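PDB 1IPA: RNA 2'-o-ribose methyltransferase from Thermus thermophilus, which probably methylates the 2'-hydroxyl of a ribose in RNA, as a TrmH-family enzyme whose active-site architecture is a deep trefoil knot. Local coordinates for residues L14-E19 with D24-F29; L51-G56 with A82-L87. All blocks are in the same frame, centred on the assembly; numbering follows the deposited sequence.

How the contacts relate
Both contacts belong to the N-terminal, probably RNA-binding domain and lie against its five-stranded mixed sheet. Contact 1 joins the end of helix 9-15 to helix 20-26 and the outermost strand 28-32. It is partly buried: Leu-17 is in the interior, while Arg-16 is exposed and Gln-26 only partly so. Contact 2 is buried and wholly apolar, with helix 81-87 resting on strand 47-53 in the middle of the sheet. The two meet where the helices adjoin. Leu-87 CD1 lies 3.5 Å from Ala-15 N, and Leu-18 packs on the backbone of Lys-86 and Leu-87.

Contact 1: residues L14-E19 with D24-F29; sequences LARLLE and DSQRRF
Leu-17 lies in the angle between the end of helix 20-26 and the start of strand 28-32. Leu-17 CG sits 3.7 Å from Arg-28 O and 4.2 Å from Phe-29 CA. Leu-17 CD1 reaches toward the amide of Gln-26, the distance from Leu-17 CD1 to Gln-26 CD being 4.3 Å. The aliphatic branch thus packs on strand backbone and on an amide. Arg-16 bends at chi3 (42°), which brings its NH2 to 4.0 Å from Gln-26 CD, the guanidinium and amide planes standing 84° apart. Arg-28 turns back along its own segment: its NH1 donates to Gln-26 O at 2.9 Å, with the oxygen in the guanidinium plane, while its NE forms a salt bridge with Glu-48. An alanine in place of Leu-17 would lose both methyl branches and would probably leave a gap between the Gln-26 amide and the strand backbone. Arg-23 NH1 and His-22 ND1 hydrogen-bond to Leu-17 O and Arg-16 O. Leu-17 also touches Leu-99 of strand 96-101, which pairs with strand 28-32; the CB of Phe-29 is directed away from 14-19, and its side chain packs on Ile-159 of helix 156-161.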
# COMPACT_ATOMS: atom_id res chain seq x y z
N LEU A 14 -6.09 17.51 14.81
CA LEU A 14 -5.39 16.78 13.77
C LEU A 14 -4.83 15.44 14.28
O LEU A 14 -4.83 14.44 13.55
CB LEU A 14 -4.26 17.64 13.20
CG LEU A 14 -4.74 18.93 12.52
CD1 LEU A 14 -3.55 19.71 11.98
CD2 LEU A 14 -5.69 18.59 11.39
N ALA A 15 -4.39 15.40 15.53
CA ALA A 15 -3.84 14.17 16.11
C ALA A 15 -4.85 13.02 16.12
O ALA A 15 -4.47 11.85 16.02
CB ALA A 15 -3.33 14.43 17.54
N ARG A 16 -6.13 13.34 16.24
CA ARG A 16 -7.17 12.33 16.25
C ARG A 16 -7.18 11.54 14.94
O ARG A 16 -7.63 10.40 14.89
CB ARG A 16 -8.54 12.98 16.47
CG ARG A 16 -8.86 13.37 17.91
CD ARG A 16 -9.96 14.43 17.96
NE ARG A 16 -11.03 14.16 17.00
CZ ARG A 16 -12.08 13.39 17.24
NH1 ARG A 16 -12.24 12.82 18.42
NH2 ARG A 16 -12.99 13.19 16.29
N LEU A 17 -6.69 12.16 13.88
CA LEU A 17 -6.66 11.52 12.58
C LEU A 17 -5.69 10.34 12.53
O LEU A 17 -5.63 9.62 11.53
CB LEU A 17 -6.34 12.54 11.49
CG LEU A 17 -7.46 13.29 10.74
CD1 LEU A 17 -8.79 13.27 11.50
CD2 LEU A 17 -6.99 14.71 10.49
N LEU A 18 -4.92 10.14 13.60
CA LEU A 18 -4.00 9.00 13.63
C LEU A 18 -4.77 7.71 13.83
O LEU A 18 -4.27 6.62 13.53
CB LEU A 18 -2.94 9.17 14.72
CG LEU A 18 -1.94 10.30 14.45
CD1 LEU A 18 -0.93 10.39 15.56
CD2 LEU A 18 -1.25 10.08 13.12
N GLU A 19 -6.01 7.83 14.30
CA GLU A 19 -6.86 6.66 14.51
C GLU A 19 -7.88 6.54 13.36
O GLU A 19 -8.38 7.54 12.86
CB GLU A 19 -7.54 6.78 15.87
CG GLU A 19 -6.52 6.68 17.00
CD GLU A 19 -7.06 7.16 18.32
OE1 GLU A 19 -8.13 6.67 18.75
OE2 GLU A 19 -6.41 8.04 18.94
N ASP A 24 -12.40 8.18 9.24
CA ASP A 24 -13.60 7.79 8.51
C ASP A 24 -14.80 8.69 8.76
O ASP A 24 -15.50 9.05 7.82
CB ASP A 24 -13.98 6.34 8.84
CG ASP A 24 -12.89 5.36 8.47
OD1 ASP A 24 -12.12 5.64 7.52
OD2 ASP A 24 -12.81 4.29 9.11
N SER A 25 -15.04 9.06 10.01
CA SER A 25 -16.19 9.88 10.31
C SER A 25 -16.02 11.30 9.79
O SER A 25 -16.98 11.90 9.32
CB SER A 25 -16.47 9.89 11.81
OG SER A 25 -15.59 10.75 12.49
N GLN A 26 -14.80 11.82 9.84
CA GLN A 26 -14.55 13.18 9.37
C GLN A 26 -14.10 13.26 7.92
O GLN A 26 -13.95 14.34 7.37
CB GLN A 26 -13.50 13.86 10.23
CG GLN A 26 -13.92 14.07 11.66
CD GLN A 26 -12.77 14.55 12.52
OE1 GLN A 26 -11.75 13.86 12.65
NE2 GLN A 26 -12.91 15.73 13.09
N ARG A 27 -13.89 12.10 7.30
CA ARG A 27 -13.45 12.04 5.92
C ARG A 27 -12.19 12.86 5.67
O ARG A 27 -12.07 13.56 4.66
CB ARG A 27 -14.56 12.51 4.98
CG ARG A 27 -15.72 11.54 4.93
CD ARG A 27 -16.84 12.04 4.07
NE ARG A 27 -18.02 11.20 4.20
CZ ARG A 27 -19.17 11.41 3.57
NH1 ARG A 27 -19.31 12.45 2.75
NH2 ARG A 27 -20.19 10.58 3.76
N ARG A 28 -11.24 12.76 6.59
CA ARG A 28 -9.98 13.47 6.45
C ARG A 28 -8.82 12.62 6.96
O ARG A 28 -9.01 11.71 7.78
CB ARG A 28 -10.06 14.80 7.20
CG ARG A 28 -10.87 15.82 6.43
CD ARG A 28 -11.14 17.07 7.22
NE ARG A 28 -11.76 18.09 6.38
CZ ARG A 28 -12.96 17.98 5.83
NH1 ARG A 28 -13.69 16.89 6.02
NH2 ARG A 28 -13.43 18.96 5.07
N PHE A 29 -7.62 12.89 6.45
CA PHE A 29 -6.44 12.14 6.85
C PHE A 29 -5.18 12.96 6.62
O PHE A 29 -5.17 13.90 5.81
CB PHE A 29 -6.36 10.79 6.11
CG PHE A 29 -6.20 10.91 4.62
CD1 PHE A 29 -4.97 10.62 4.02
CD2 PHE A 29 -7.27 11.28 3.81
CE1 PHE A 29 -4.82 10.71 2.63
CE2 PHE A 29 -7.12 11.36 2.42
CZ PHE A 29 -5.89 11.07 1.84

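Contact 2: residues L51-G56 with A82-L87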
# COMPACT_ATOMS: atom_id res chain seq x y z
N LEU A 51 1.09 21.89 7.06
CA LEU A 51 1.88 22.30 8.21
C LEU A 51 3.32 22.33 7.74
O LEU A 51 3.73 21.51 6.91
CB LEU A 51 1.71 21.33 9.37
CG LEU A 51 0.47 21.55 10.24
CD1 LEU A 51 -0.81 21.45 9.41
CD2 LEU A 51 0.46 20.53 11.36
N VAL A 52 4.09 23.29 8.26
CA VAL A 52 5.49 23.46 7.87
C VAL A 52 6.43 23.65 9.06
O VAL A 52 6.13 24.42 9.97
CB VAL A 52 5.63 24.68 6.96
CG1 VAL A 52 7.08 24.85 6.53
CG2 VAL A 52 4.71 24.54 5.76
N TRP A 53 7.56 22.95 9.04
CA TRP A 53 8.58 23.04 10.09
C TRP A 53 9.08 24.48 10.18
O TRP A 53 9.51 25.07 9.18
CB TRP A 53 9.74 22.10 9.74
CG TRP A 53 11.01 22.19 10.57
CD1 TRP A 53 12.30 22.02 10.12
CD2 TRP A 53 11.12 22.36 12.00
NE1 TRP A 53 13.20 22.08 11.16
CE2 TRP A 53 12.50 22.29 12.32
CE3 TRP A 53 10.20 22.56 13.02
CZ2 TRP A 53 12.97 22.41 13.63
CZ3 TRP A 53 10.66 22.69 14.33
CH2 TRP A 53 12.03 22.61 14.62
N GLU A 54 9.01 25.06 11.37
CA GLU A 54 9.46 26.42 11.60
C GLU A 54 10.95 26.53 11.30
O GLU A 54 11.46 27.60 10.97
CB GLU A 54 9.18 26.83 13.04
CG GLU A 54 10.04 26.11 14.06
CD GLU A 54 9.57 26.33 15.48
OE1 GLU A 54 8.82 27.29 15.72
OE2 GLU A 54 9.98 25.54 16.37
N GLY A 55 11.65 25.40 11.40
CA GLY A 55 13.08 25.37 11.12
C GLY A 55 13.43 25.25 9.65
O GLY A 55 14.60 25.06 9.30
N GLY A 56 12.44 25.37 8.77
CA GLY A 56 12.69 25.27 7.35
C GLY A 56 12.36 23.93 6.71
O GLY A 56 12.11 22.93 7.39
N ALA A 82 8.08 19.35 17.88
CA ALA A 82 7.30 18.55 18.81
C ALA A 82 5.89 18.31 18.28
O ALA A 82 5.30 17.27 18.54
CB ALA A 82 7.25 19.24 20.16
N VAL A 83 5.36 19.28 17.54
CA VAL A 83 4.02 19.16 16.97
C VAL A 83 4.01 18.22 15.76
O VAL A 83 3.13 17.37 15.65
CB VAL A 83 3.48 20.54 16.55
CG1 VAL A 83 2.25 20.37 15.67
CG2 VAL A 83 3.12 21.34 17.79
N LEU A 84 4.98 18.36 14.87
CA LEU A 84 5.06 17.48 13.70
C LEU A 84 5.25 16.04 14.17
O LEU A 84 4.69 15.11 13.60
CB LEU A 84 6.22 17.87 12.79
CG LEU A 84 6.08 19.19 12.03
CD1 LEU A 84 7.39 19.52 11.35
CD2 LEU A 84 4.94 19.09 11.03
N LYS A 85 6.04 15.87 15.22
CA LYS A 85 6.33 14.56 15.79
C LYS A 85 5.06 13.96 16.35
O LYS A 85 4.87 12.75 16.31
CB LYS A 85 7.39 14.70 16.88
CG LYS A 85 7.66 13.46 17.71
CD LYS A 85 9.07 13.50 18.31
CE LYS A 85 9.34 14.73 19.20
NZ LYS A 85 8.60 14.69 20.51
N LYS A 86 4.18 14.82 16.85
CA LYS A 86 2.91 14.38 17.42
C LYS A 86 2.01 13.83 16.32
O LYS A 86 1.24 12.89 16.55
CB LYS A 86 2.20 15.55 18.11
CG LYS A 86 0.96 15.16 18.91
CD LYS A 86 1.32 14.28 20.09
CE LYS A 86 0.17 14.21 21.09
NZ LYS A 86 0.53 13.51 22.37
N LEU A 87 2.09 14.42 15.13
CA LEU A 87 1.30 13.99 13.98
C LEU A 87 2.05 12.96 13.13
O LEU A 87 1.48 12.39 12.20
CB LEU A 87 0.95 15.20 13.10
CG LEU A 87 -0.06 16.28 13.51
CD1 LEU A 87 -1.08 15.72 14.51
CD2 LEU A 87 0.66 17.45 14.08
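Strand 51-53 and helix 82-87 pass with their axes 9.3 Å apart at closest approach and their chain directions 129° from each other, so the helix runs obliquely over the sheet. Trp-53 and Leu-84 are the closest pair of residues along the backbones, their CA atoms 7.5 Å apart. The strand ends in a type I beta turn from Trp-53 to Gly-56, closed by the bond from Gly-56 N to Trp-53 O (3.0 Å). Gly-56 takes up a positive phi of 100°, and Gly-55 N lies over one face of the Trp-53 indole.

Leu-84 contributes most to the helix side of the contact. Its fork spans two residues of the strand that alternate with the outward-facing Val-52: Leu-84 CD1 comes to 3.8 Å from Trp-53 CB, and Leu-84 CD2 to 4.3 Å from Leu-51 CB. With CG opposite the backbone N (chi1 171°), the Trp-53 indole extends beyond the strand end, and Leu-84 CD1 meets the methylene at its base. One helical turn on, Leu-87 meets the other end of Leu-51, methyl to methyl, with CD2 of each 4.1 Å apart; these two side chains cross at about a right angle. The interface rests on van der Waals contacts between apolar side chains.

Leu-51 is enclosed further by Leu-77 and Val-79 of strand 75-79 and by Leu-14 of helix 9-15. Leu-84 and Leu-87 both rest on Ile-97 of strand 96-101, the other sheet neighbour of strand 47-53, and Leu-87 also touches Leu-14 and Ala-15. Helices 81-87 and 9-15 together thereby cover the central strands on one face of this domain, while Val-52 packs on Leu-57 and Leu-96.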